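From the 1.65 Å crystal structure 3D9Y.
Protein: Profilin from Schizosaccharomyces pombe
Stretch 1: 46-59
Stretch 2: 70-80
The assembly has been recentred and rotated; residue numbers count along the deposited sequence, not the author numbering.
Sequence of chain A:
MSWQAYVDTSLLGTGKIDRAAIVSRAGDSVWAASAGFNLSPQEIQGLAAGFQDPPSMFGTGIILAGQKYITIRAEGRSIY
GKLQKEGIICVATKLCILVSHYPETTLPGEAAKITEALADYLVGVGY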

# COMPACT_ATOMS: atom_id res chain seq x y z
N GLY A 46 -9.30 -6.46 5.70
CA GLY A 46 -9.40 -7.12 4.40
C GLY A 46 -8.06 -7.24 3.69
O GLY A 46 -7.72 -8.30 3.15
N LEU A 47 -7.29 -6.16 3.69
CA LEU A 47 -6.00 -6.14 3.01
C LEU A 47 -5.02 -7.07 3.72
O LEU A 47 -4.30 -7.83 3.08
CB LEU A 47 -5.45 -4.71 2.94
CG LEU A 47 -4.13 -4.48 2.22
CD1 LEU A 47 -4.24 -4.82 0.74
CD2 LEU A 47 -3.65 -3.05 2.40
N ALA A 48 -5.03 -7.03 5.05
CA ALA A 48 -4.17 -7.90 5.85
C ALA A 48 -4.47 -9.38 5.58
O ALA A 48 -3.56 -10.18 5.39
CB ALA A 48 -4.31 -7.58 7.34
N ALA A 49 -5.75 -9.73 5.54
CA ALA A 49 -6.17 -11.09 5.19
C ALA A 49 -5.74 -11.49 3.78
O ALA A 49 -5.40 -12.64 3.53
CB ALA A 49 -7.68 -11.24 5.35
N GLY A 50 -5.75 -10.52 2.85
CA GLY A 50 -5.27 -10.75 1.49
C GLY A 50 -3.86 -11.28 1.38
O GLY A 50 -3.58 -12.16 0.57
N PHE A 51 -2.95 -10.76 2.20
CA PHE A 51 -1.56 -11.23 2.15
C PHE A 51 -1.44 -12.69 2.59
O PHE A 51 -0.51 -13.39 2.20
CB PHE A 51 -0.65 -10.33 2.99
CG PHE A 51 -0.40 -9.00 2.36
CD1 PHE A 51 0.47 -8.89 1.28
CD2 PHE A 51 -1.04 -7.86 2.82
CE1 PHE A 51 0.70 -7.65 0.68
CE2 PHE A 51 -0.79 -6.61 2.22
CZ PHE A 51 0.06 -6.52 1.15
N GLN A 52 -2.41 -13.15 3.39
CA GLN A 52 -2.45 -14.53 3.87
C GLN A 52 -3.01 -15.50 2.82
O GLN A 52 -2.84 -16.71 2.95
CB GLN A 52 -3.30 -14.63 5.15
CG GLN A 52 -2.92 -13.65 6.27
CD GLN A 52 -3.95 -13.60 7.41
OE1 GLN A 52 -3.66 -13.08 8.48
NE2 GLN A 52 -5.15 -14.14 7.16
N ASP A 53 -3.72 -14.97 1.81
CA ASP A 53 -4.26 -15.78 0.70
C ASP A 53 -4.28 -14.94 -0.59
O ASP A 53 -5.34 -14.50 -1.05
CB ASP A 53 -5.65 -16.32 1.04
CG ASP A 53 -6.23 -17.22 -0.05
OD1 ASP A 53 -5.49 -17.62 -0.98
OD2 ASP A 53 -7.43 -17.55 0.04
N PRO A 54 -3.10 -14.67 -1.14
CA PRO A 54 -3.02 -13.71 -2.24
C PRO A 54 -3.91 -13.97 -3.47
O PRO A 54 -4.49 -13.02 -4.00
CB PRO A 54 -1.54 -13.69 -2.58
CG PRO A 54 -0.87 -14.08 -1.28
CD PRO A 54 -1.77 -15.16 -0.76
N PRO A 55 -4.04 -15.23 -3.94
CA PRO A 55 -4.90 -15.46 -5.10
C PRO A 55 -6.32 -14.97 -4.94
O PRO A 55 -6.93 -14.57 -5.92
CB PRO A 55 -4.86 -16.99 -5.29
CG PRO A 55 -3.58 -17.39 -4.70
CD PRO A 55 -3.39 -16.48 -3.51
N SER A 56 -6.84 -14.97 -3.70
CA SER A 56 -8.19 -14.49 -3.41
C SER A 56 -8.41 -13.02 -3.80
O SER A 56 -9.53 -12.61 -4.09
CB SER A 56 -8.50 -14.67 -1.92
OG SER A 56 -7.87 -13.66 -1.15
N MET A 57 -7.33 -12.24 -3.81
CA MET A 57 -7.42 -10.81 -4.11
C MET A 57 -7.83 -10.56 -5.55
O MET A 57 -8.39 -9.51 -5.86
CB MET A 57 -6.11 -10.10 -3.80
CG MET A 57 -5.77 -10.11 -2.33
SD MET A 57 -6.94 -9.20 -1.33
CE MET A 57 -6.73 -7.52 -1.92
N PHE A 58 -7.57 -11.51 -6.45
CA PHE A 58 -8.01 -11.31 -7.83
C PHE A 58 -9.54 -11.30 -7.97
O PHE A 58 -10.08 -10.52 -8.76
CB PHE A 58 -7.36 -12.33 -8.76
CG PHE A 58 -5.93 -12.02 -9.04
CD1 PHE A 58 -4.91 -12.70 -8.40
CD2 PHE A 58 -5.61 -11.01 -9.92
CE1 PHE A 58 -3.59 -12.40 -8.66
CE2 PHE A 58 -4.30 -10.70 -10.19
CZ PHE A 58 -3.28 -11.39 -9.56
N GLY A 59 -10.22 -12.15 -7.21
CA GLY A 59 -11.66 -12.18 -7.20
C GLY A 59 -12.31 -10.99 -6.52
O GLY A 59 -13.35 -10.51 -6.98
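Stretch 2, residues 70-80: ITIRAEGRSIY

Stretch 2 lies across stretch 1 as a strand-turn-strand segment, the two together burying 585 Å². The chain turns a corner at Ile72, whose phi/psi of -116/-19° interrupts the extended conformation, and it reverses through Gly76 and Arg77 before strand 78-80 pairs back on 73-74, with Tyr80 N donating to Arg73 O (2.8 Å) and Glu75 N to Ser78 O (2.8 Å). Strand 78-80 crosses helix 46-52 at 121°, the axes approaching to 9.4 Å; the register runs Phe51-Gly76, Pro54-Ala74, Phe58-Thr71.

Ile79 points toward stretch 1. With chi1 m and chi2 t its side chain is extended, and Ile79 CD1 lies over one face of the Phe51 ring, 3.6 Å from its centroid and 10° off the normal. Ile79 CD1 also reaches Met57 CG at 4.0 Å and Leu47 CD1 at 4.3 Å. Ile79 CD1 lies 4.0 Å from Gly50 C, where the helix presents no side chain. Phe51 leaves its backbone sideways, but its m rotamer brings the ring to the turn, CD1 lying 3.6 Å from Gly76 O and CE1 3.6 Å from Arg77 O.

Ala74 also points inward, its CB 3.3 Å from Pro54 O and 4.1 Å from Met57 CB; Pro54 CG packs 3.4 Å from Glu75 C. Thr71, with chi1 m, uses both branches: OG1 donates to Met57 O (2.8 Å), while CG2 sits over one face of the Phe58 ring, 3.9 Å from its centroid. The chi1 m conformation of Phe58 carries its ring to the corner, with CE1 3.8 Å from Ala74 CB. A water bridges the backbones here, donating to Phe58 O (2.8 Å) and accepting from Thr71 N (3.1 Å). Arg73 and Glu75 point away and pair with each other, NH1 of Arg73 forming a salt bridge to OE2 of Glu75 at 3.0 Å.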

# COMPACT_ATOMS: atom_id res chain seq x y z
N ILE A 70 -8.64 -2.89 -9.61
CA ILE A 70 -8.45 -4.17 -10.26
C ILE A 70 -7.08 -4.70 -9.89
O ILE A 70 -6.08 -4.02 -10.11
CB ILE A 70 -8.54 -4.01 -11.79
CG1 ILE A 70 -9.93 -3.51 -12.20
CG2 ILE A 70 -8.18 -5.32 -12.49
N THR A 71 -7.04 -5.91 -9.32
CA THR A 71 -5.78 -6.53 -8.89
C THR A 71 -4.95 -6.96 -10.12
O THR A 71 -5.46 -7.65 -11.02
CB THR A 71 -6.07 -7.76 -7.99
OG1 THR A 71 -6.97 -7.40 -6.93
CG2 THR A 71 -4.81 -8.32 -7.42
N ILE A 72 -3.68 -6.55 -10.16
CA ILE A 72 -2.77 -6.95 -11.24
C ILE A 72 -1.59 -7.80 -10.76
O ILE A 72 -0.95 -8.49 -11.54
CB ILE A 72 -2.27 -5.73 -12.06
CG1 ILE A 72 -1.46 -4.77 -11.19
CG2 ILE A 72 -3.47 -5.04 -12.75
CD1 ILE A 72 -0.68 -3.75 -11.94
N ARG A 73 -1.32 -7.74 -9.45
CA ARG A 73 -0.34 -8.61 -8.82
C ARG A 73 -0.79 -8.92 -7.41
O ARG A 73 -1.27 -8.02 -6.70
CB ARG A 73 1.04 -7.94 -8.79
CG ARG A 73 2.10 -8.77 -8.06
CD ARG A 73 3.50 -8.23 -8.33
NE ARG A 73 3.90 -8.40 -9.72
CZ ARG A 73 4.28 -9.55 -10.28
NH1 ARG A 73 4.31 -10.68 -9.57
NH2 ARG A 73 4.62 -9.58 -11.56
N ALA A 74 -0.68 -10.18 -7.03
CA ALA A 74 -0.92 -10.58 -5.64
C ALA A 74 -0.05 -11.79 -5.26
O ALA A 74 -0.22 -12.89 -5.80
CB ALA A 74 -2.39 -10.87 -5.42
N GLU A 75 0.90 -11.54 -4.36
CA GLU A 75 1.76 -12.57 -3.80
C GLU A 75 1.88 -12.27 -2.28
O GLU A 75 1.25 -11.32 -1.76
CB GLU A 75 3.15 -12.57 -4.46
CG GLU A 75 3.25 -11.97 -5.85
CD GLU A 75 4.67 -11.59 -6.26
OE1 GLU A 75 5.25 -10.64 -5.68
OE2 GLU A 75 5.21 -12.24 -7.17
N GLY A 76 2.71 -13.05 -1.60
CA GLY A 76 2.80 -12.97 -0.14
C GLY A 76 3.29 -11.66 0.43
O GLY A 76 3.09 -11.37 1.61
N ARG A 77 4.00 -10.89 -0.38
CA ARG A 77 4.57 -9.62 0.06
C ARG A 77 4.03 -8.39 -0.69
O ARG A 77 4.13 -7.27 -0.19
CB ARG A 77 6.10 -9.66 -0.11
CG ARG A 77 6.72 -8.30 -0.30
CD ARG A 77 8.20 -8.32 -0.36
NE ARG A 77 8.72 -7.14 0.31
CZ ARG A 77 9.08 -7.11 1.59
NH1 ARG A 77 8.96 -8.18 2.38
NH2 ARG A 77 9.55 -5.98 2.11
N SER A 78 3.45 -8.60 -1.86
CA SER A 78 3.11 -7.51 -2.77
C SER A 78 1.71 -7.70 -3.36
O SER A 78 1.42 -8.78 -3.89
CB SER A 78 4.15 -7.45 -3.90
OG SER A 78 5.47 -7.30 -3.40
N ILE A 79 0.86 -6.68 -3.23
CA ILE A 79 -0.49 -6.64 -3.83
C ILE A 79 -0.62 -5.30 -4.55
O ILE A 79 -0.53 -4.25 -3.92
CB ILE A 79 -1.58 -6.76 -2.76
CG1 ILE A 79 -1.55 -8.16 -2.14
CG2 ILE A 79 -2.98 -6.47 -3.38
CD1 ILE A 79 -2.43 -8.33 -0.93
N TYR A 80 -0.75 -5.35 -5.87
CA TYR A 80 -0.78 -4.15 -6.70
C TYR A 80 -2.13 -4.11 -7.43
O TYR A 80 -2.64 -5.15 -7.85
CB TYR A 80 0.28 -4.14 -7.79
CG TYR A 80 1.74 -4.26 -7.40
CD1 TYR A 80 2.17 -4.16 -6.08
CD2 TYR A 80 2.69 -4.48 -8.38
CE1 TYR A 80 3.53 -4.27 -5.74
CE2 TYR A 80 4.04 -4.60 -8.07
CZ TYR A 80 4.46 -4.49 -6.75
OH TYR A 80 5.80 -4.61 -6.44
O HOH W 1 -9.42 -7.86 -9.29